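Side-chain contacts in chloride intracellular channel exc-4 (Caenorhabditis elegans, PDB 2YV9), which may insert into membranes to form chloride channels and is required to regulate the lumen size of the growing excretory canal in the worm: residues E114-A119 against S176-R181; N125-F130 against M196-H201. One frame throughout, in Å; residues are numbered along the deposited sequence.

Contact 1 (E114-A119 against S176-R181); sequences EKDPSA and SERKSR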
loop_
_atom_site.group_PDB
_atom_site.type_symbol
_atom_site.label_atom_id
_atom_site.label_comp_id
_atom_site.label_asym_id
_atom_site.label_seq_id
_atom_site.Cartn_x
_atom_site.Cartn_y
_atom_site.Cartn_z
ATOM N N GLU A 114 18.429 3.897 0.644
ATOM C CA GLU A 114 19.023 5.225 0.466
ATOM C C GLU A 114 17.956 6.192 -0.020
ATOM O O GLU A 114 16.859 5.773 -0.385
ATOM C CB GLU A 114 20.141 5.166 -0.557
ATOM C CG GLU A 114 21.293 4.310 -0.209
ATOM C CD GLU A 114 22.062 4.787 0.983
ATOM O OE1 GLU A 114 21.896 5.965 1.395
ATOM O OE2 GLU A 114 22.823 3.962 1.510
ATOM N N LYS A 115 18.234 7.488 0.064
ATOM C CA LYS A 115 17.351 8.515 -0.491
ATOM C C LYS A 115 18.033 9.222 -1.655
ATOM O O LYS A 115 19.180 9.655 -1.569
ATOM C CB LYS A 115 16.906 9.518 0.569
ATOM C CG LYS A 115 15.729 9.053 1.400
ATOM C CD LYS A 115 14.421 9.064 0.594
ATOM C CE LYS A 115 13.255 8.497 1.399
ATOM N NZ LYS A 115 12.304 7.712 0.556
ATOM N N ASP A 116 17.343 9.273 -2.788
ATOM C CA ASP A 116 17.931 9.852 -3.978
ATOM C C ASP A 116 16.785 10.392 -4.807
ATOM O O ASP A 116 16.013 9.605 -5.392
ATOM C CB ASP A 116 18.707 8.832 -4.747
ATOM C CG ASP A 116 19.375 9.414 -5.972
ATOM O OD1 ASP A 116 19.041 10.559 -6.355
ATOM O OD2 ASP A 116 20.204 8.713 -6.561
ATOM N N PRO A 117 16.631 11.716 -4.839
ATOM C CA PRO A 117 15.491 12.287 -5.563
ATOM C C PRO A 117 15.697 12.254 -7.095
ATOM O O PRO A 117 14.717 12.228 -7.831
ATOM C CB PRO A 117 15.419 13.717 -5.024
ATOM C CG PRO A 117 16.848 14.046 -4.702
ATOM C CD PRO A 117 17.466 12.756 -4.207
ATOM N N SER A 118 16.939 12.159 -7.546
ATOM C CA SER A 118 17.221 11.923 -8.961
ATOM C C SER A 118 16.571 10.605 -9.381
ATOM O O SER A 118 15.834 10.545 -10.356
ATOM C CB SER A 118 18.726 11.875 -9.232
ATOM O OG SER A 118 19.002 11.244 -10.480
ATOM N N ALA A 119 16.847 9.563 -8.616
ATOM C CA ALA A 119 16.373 8.208 -8.942
ATOM C C ALA A 119 14.852 8.123 -8.878
ATOM O O ALA A 119 14.195 7.523 -9.755
ATOM C CB ALA A 119 16.983 7.219 -7.990
ATOM N N SER A 176 25.689 5.769 -17.166
ATOM C CA SER A 176 26.971 5.989 -17.827
ATOM C C SER A 176 27.840 6.907 -16.987
ATOM O O SER A 176 29.029 6.633 -16.805
ATOM C CB SER A 176 26.786 6.567 -19.221
ATOM O OG SER A 176 26.017 7.743 -19.178
ATOM N N GLU A 177 27.254 7.996 -16.504
ATOM C CA GLU A 177 28.004 8.889 -15.610
ATOM C C GLU A 177 28.343 8.267 -14.249
ATOM O O GLU A 177 29.445 8.470 -13.743
ATOM C CB GLU A 177 27.362 10.281 -15.487
ATOM C CG GLU A 177 25.901 10.372 -15.088
ATOM C CD GLU A 177 25.156 11.498 -15.829
ATOM O OE1 GLU A 177 25.662 11.980 -16.869
ATOM O OE2 GLU A 177 24.054 11.889 -15.385
ATOM N N ARG A 178 27.431 7.496 -13.666
ATOM C CA ARG A 178 27.677 6.857 -12.362
ATOM C C ARG A 178 28.691 5.717 -12.434
ATOM O O ARG A 178 29.447 5.487 -11.489
ATOM C CB ARG A 178 26.367 6.365 -11.737
ATOM C CG ARG A 178 25.567 7.475 -11.150
ATOM C CD ARG A 178 24.387 7.045 -10.268
ATOM N NE ARG A 178 23.730 8.254 -9.762
ATOM C CZ ARG A 178 22.568 8.313 -9.128
ATOM N NH1 ARG A 178 21.860 7.220 -8.891
ATOM N NH2 ARG A 178 22.100 9.507 -8.735
ATOM N N LYS A 179 28.706 5.009 -13.556
ATOM C CA LYS A 179 29.533 3.818 -13.754
ATOM C C LYS A 179 29.351 2.705 -12.713
ATOM O O LYS A 179 30.216 1.853 -12.533
ATOM C CB LYS A 179 31.013 4.240 -13.877
ATOM C CG LYS A 179 31.177 5.325 -14.918
ATOM C CD LYS A 179 32.617 5.712 -15.171
ATOM C CE LYS A 179 32.739 6.502 -16.468
ATOM N NZ LYS A 179 31.864 7.719 -16.507
ATOM N N SER A 180 28.164 2.675 -12.105
ATOM C CA SER A 180 27.793 1.737 -11.051
ATOM C C SER A 180 27.057 0.498 -11.552
ATOM O O SER A 180 26.429 0.540 -12.596
ATOM C CB SER A 180 26.883 2.454 -10.038
ATOM O OG SER A 180 25.841 3.115 -10.662
ATOM N N ARG A 181 27.211 -0.603 -10.815
ATOM C CA ARG A 181 26.573 -1.882 -11.125
ATOM C C ARG A 181 25.068 -1.769 -10.946
ATOM O O ARG A 181 24.265 -2.258 -11.807
ATOM C CB ARG A 181 27.060 -2.933 -10.134
ATOM C CG ARG A 181 26.490 -4.311 -10.342
ATOM C CD ARG A 181 27.342 -5.083 -11.312
ATOM N NE ARG A 181 28.584 -5.518 -10.662
ATOM C CZ ARG A 181 29.713 -5.852 -11.292
ATOM N NH1 ARG A 181 29.803 -5.819 -12.624
ATOM N NH2 ARG A 181 30.768 -6.222 -10.576
#
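D116 and R178 approach each other from opposite directions between two helix ends and carry the contact with opposite charges. One carboxylate oxygen, OD2, takes both terminal nitrogens of the guanidinium: R178 NH2 lies 3.0 Å from D116 OD2, and R178 NH1 reaches the same D116 OD2 more weakly at 3.2 Å. The NH2 bond uses the syn lone pair of OD2 but is bent, 140° at the hydrogen. Because D116 OD1 stays 4.0 Å from R178 NH2, the pairing is not the two-oxygen, two-nitrogen kind; the two planes are turned 37° apart. Arginine suits the place because its chain, extended from CG to NE, reaches from the end of helix 155-178 to the aspartate and ends in a group with several N-H bonds: NH1 also donates to the carbonyl of L183.

The second carboxylate oxygen serves as a helix cap. D116 sits at the N-cap of helix 117-140, its CG anti to the backbone N (chi1 -178°), and OD1 accepts weakly from S118 N at 2.9 Å and from A119 N at 3.3 Å. Aspartate is short enough to fold back on these amides while its other oxygen meets the arginine, and both the helix start and the guanidinium would favour its charged form.

Looser packing completes the contact, with S118 OG 4.0 Å from R178 NH2.

The salt bridge lies at the protein surface, joining the start of helix 117-140 to the last turn of helix 155-178; L184, in the loop that follows, touches both D116 and R178, and the D116 backbone N-H donates to the hydroxyl oxygen of Y191 in helix 190-210.

Contact 2 (N125-F130 against M196-H201); sequences NLYRNF and MPRLHH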
loop_
_atom_site.group_PDB
_atom_site.type_symbol
_atom_site.label_atom_id
_atom_site.label_comp_id
_atom_site.label_asym_id
_atom_site.label_seq_id
_atom_site.Cartn_x
_atom_site.Cartn_y
_atom_site.Cartn_z
ATOM N N ASN A 125 8.909 8.903 -13.753
ATOM C CA ASN A 125 8.654 9.529 -15.037
ATOM C C ASN A 125 8.653 8.453 -16.140
ATOM O O ASN A 125 7.838 8.481 -17.088
ATOM C CB ASN A 125 9.688 10.614 -15.339
ATOM C CG ASN A 125 9.182 11.662 -16.339
ATOM O OD1 ASN A 125 8.267 11.435 -17.104
ATOM N ND2 ASN A 125 9.802 12.834 -16.306
ATOM N N LEU A 126 9.571 7.488 -16.009
ATOM C CA LEU A 126 9.624 6.390 -16.993
ATOM C C LEU A 126 8.286 5.632 -16.989
ATOM O O LEU A 126 7.649 5.414 -18.053
ATOM C CB LEU A 126 10.748 5.439 -16.628
ATOM C CG LEU A 126 10.757 4.134 -17.414
ATOM C CD1 LEU A 126 10.989 4.387 -18.913
ATOM C CD2 LEU A 126 11.780 3.128 -16.732
ATOM N N TYR A 127 7.875 5.183 -15.806
ATOM C CA TYR A 127 6.693 4.271 -15.775
ATOM C C TYR A 127 5.411 5.010 -16.100
ATOM O O TYR A 127 4.515 4.454 -16.723
ATOM C CB TYR A 127 6.585 3.525 -14.456
ATOM C CG TYR A 127 5.725 2.318 -14.516
ATOM C CD1 TYR A 127 6.049 1.248 -15.303
ATOM C CD2 TYR A 127 4.623 2.246 -13.722
ATOM C CE1 TYR A 127 5.213 0.131 -15.347
ATOM C CE2 TYR A 127 3.784 1.161 -13.737
ATOM C CZ TYR A 127 4.081 0.114 -14.534
ATOM O OH TYR A 127 3.161 -0.928 -14.483
ATOM N N ARG A 128 5.341 6.275 -15.707
ATOM C CA ARG A 128 4.194 7.140 -16.080
ATOM C C ARG A 128 4.058 7.235 -17.612
ATOM O O ARG A 128 2.955 7.076 -18.197
ATOM C CB ARG A 128 4.423 8.489 -15.482
ATOM C CG ARG A 128 3.544 9.643 -15.955
ATOM C CD ARG A 128 4.042 10.844 -15.169
ATOM N NE ARG A 128 4.319 11.983 -15.993
ATOM C CZ ARG A 128 5.237 12.908 -15.736
ATOM N NH1 ARG A 128 6.046 12.894 -14.651
ATOM N NH2 ARG A 128 5.333 13.922 -16.602
ATOM N N ASN A 129 5.158 7.485 -18.301
ATOM C CA ASN A 129 5.052 7.572 -19.752
ATOM C C ASN A 129 4.746 6.219 -20.427
ATOM O O ASN A 129 4.043 6.159 -21.435
ATOM C CB ASN A 129 6.270 8.231 -20.362
ATOM C CG ASN A 129 6.244 9.727 -20.171
ATOM O OD1 ASN A 129 7.127 10.296 -19.555
ATOM N ND2 ASN A 129 5.251 10.369 -20.726
ATOM N N PHE A 130 5.291 5.142 -19.867
ATOM C CA PHE A 130 4.975 3.785 -20.338
ATOM C C PHE A 130 3.460 3.562 -20.237
ATOM O O PHE A 130 2.847 3.114 -21.184
ATOM C CB PHE A 130 5.711 2.736 -19.508
ATOM C CG PHE A 130 5.273 1.311 -19.769
ATOM C CD1 PHE A 130 5.502 0.678 -20.981
ATOM C CD2 PHE A 130 4.654 0.614 -18.755
ATOM C CE1 PHE A 130 5.105 -0.665 -21.160
ATOM C CE2 PHE A 130 4.256 -0.718 -18.945
ATOM C CZ PHE A 130 4.499 -1.334 -20.137
ATOM N N MET A 196 14.142 -2.239 -11.622
ATOM C CA MET A 196 14.450 -3.413 -12.426
ATOM C C MET A 196 13.119 -4.126 -12.814
ATOM O O MET A 196 12.906 -4.432 -13.984
ATOM C CB MET A 196 15.434 -4.347 -11.723
ATOM C CG MET A 196 16.831 -3.757 -11.638
ATOM S SD MET A 196 17.899 -4.870 -10.631
ATOM C CE MET A 196 19.526 -4.347 -11.281
ATOM N N PRO A 197 12.218 -4.312 -11.837
ATOM C CA PRO A 197 10.892 -4.883 -12.321
ATOM C C PRO A 197 10.180 -4.014 -13.369
ATOM O O PRO A 197 9.701 -4.537 -14.351
ATOM C CB PRO A 197 10.093 -4.991 -11.016
ATOM C CG PRO A 197 11.182 -5.161 -9.923
ATOM C CD PRO A 197 12.284 -4.210 -10.374
ATOM N N ARG A 198 10.212 -2.689 -13.217
ATOM C CA ARG A 198 9.584 -1.799 -14.203
ATOM C C ARG A 198 10.233 -1.961 -15.596
ATOM O O ARG A 198 9.561 -2.045 -16.640
ATOM C CB ARG A 198 9.501 -0.383 -13.693
ATOM C CG ARG A 198 8.514 -0.243 -12.523
ATOM C CD ARG A 198 8.554 1.144 -11.830
ATOM N NE ARG A 198 7.467 1.320 -10.862
ATOM C CZ ARG A 198 7.330 0.602 -9.753
ATOM N NH1 ARG A 198 8.261 -0.290 -9.419
ATOM N NH2 ARG A 198 6.280 0.772 -8.967
ATOM N N LEU A 199 11.559 -1.992 -15.627
ATOM C CA LEU A 199 12.246 -2.192 -16.878
ATOM C C LEU A 199 11.870 -3.508 -17.531
ATOM O O LEU A 199 11.643 -3.548 -18.728
ATOM C CB LEU A 199 13.749 -2.067 -16.691
ATOM C CG LEU A 199 14.317 -0.690 -16.461
ATOM C CD1 LEU A 199 15.841 -0.755 -16.067
ATOM C CD2 LEU A 199 14.195 0.240 -17.733
ATOM N N HIS A 200 11.836 -4.574 -16.745
ATOM C CA HIS A 200 11.524 -5.897 -17.293
ATOM C C HIS A 200 10.088 -5.925 -17.794
ATOM O O HIS A 200 9.826 -6.438 -18.896
ATOM C CB HIS A 200 11.665 -6.950 -16.226
ATOM C CG HIS A 200 11.527 -8.334 -16.758
ATOM N ND1 HIS A 200 12.342 -8.858 -17.746
ATOM C CD2 HIS A 200 10.613 -9.293 -16.478
ATOM C CE1 HIS A 200 11.936 -10.087 -18.027
ATOM N NE2 HIS A 200 10.892 -10.371 -17.278
ATOM N N HIS A 201 9.160 -5.337 -17.040
ATOM C CA HIS A 201 7.764 -5.188 -17.514
ATOM C C HIS A 201 7.744 -4.453 -18.878
ATOM O O HIS A 201 7.061 -4.857 -19.843
ATOM C CB HIS A 201 6.869 -4.417 -16.540
ATOM C CG HIS A 201 6.440 -5.202 -15.349
ATOM N ND1 HIS A 201 5.207 -5.023 -14.752
ATOM C CD2 HIS A 201 7.045 -6.216 -14.682
ATOM C CE1 HIS A 201 5.112 -5.846 -13.720
ATOM N NE2 HIS A 201 6.202 -6.598 -13.664
#
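Y127 presents one face of its ring to the aliphatic part of R198, whose CG stands over the plane, offset toward the rim, with Y127 CD1 4.0 Å from R198 CG. The two side chains cross at about a right angle, and R198 CD continues past the root of the ring, 4.1 Å from Y127 CG. Setting CG of Y127 anti to its own N (chi1 -161°) swings the ring out to meet the arginine chain. Ring and guanidinium planes are 69° apart, and R198 CZ lies 5.4 Å from the ring centroid, so any cation-pi attraction is long and at most weak. Arginine suits the place by offering methylenes to a flat ring before its charged end, where NH1 donates to the carbonyl of E194.

Helices 117-140 and 190-210 belong to the all-helical C-terminal domain of the GST fold adopted by CLIC proteins. Their segments run roughly parallel, 28° between directions, with axes 10.7 Å apart, a spacing that large side chains fill. On one flank, leucine's branched end lets methyls meet between the helices, L126 CD2 being 3.9 Å from L199 CD2, and L168 of helix 155-178 packs on both. F130 brings CZ to 4.4 Å from the carbonyl O of H201, while its side chain also packs on I202 and I205.

The hydroxyls of Y127 and Y248 are hydrogen-bonded. Replacing Y127 by an alanine would probably uncover the R198 methylenes and deprive Y248 of that partner. The same Y248 hydroxyl bonds to ND1 of H201, and L38 of helix 38-52 touches both Y127 and H201.

Overall arrangement
From the N terminus the chain first builds the thioredoxin-like domain, whose helix 38-52 later packs against contact 2, and then enters helix 117-140, which supplies the first segment of both contacts. Contact 1 comes first, at that helix's start, and closes a largely helical loop of 56 residues when helix 155-178 ends. Contact 2 begins further along helix 117-140 and closes its 65-residue loop only in helix 190-210, so the two loops cross. Their centres lie 16 Å apart, and the two contacts do not touch. Contact 1 is a charged tie at the surface and contact 2 a buried seam; together they bind helix 117-140 to two successive helices.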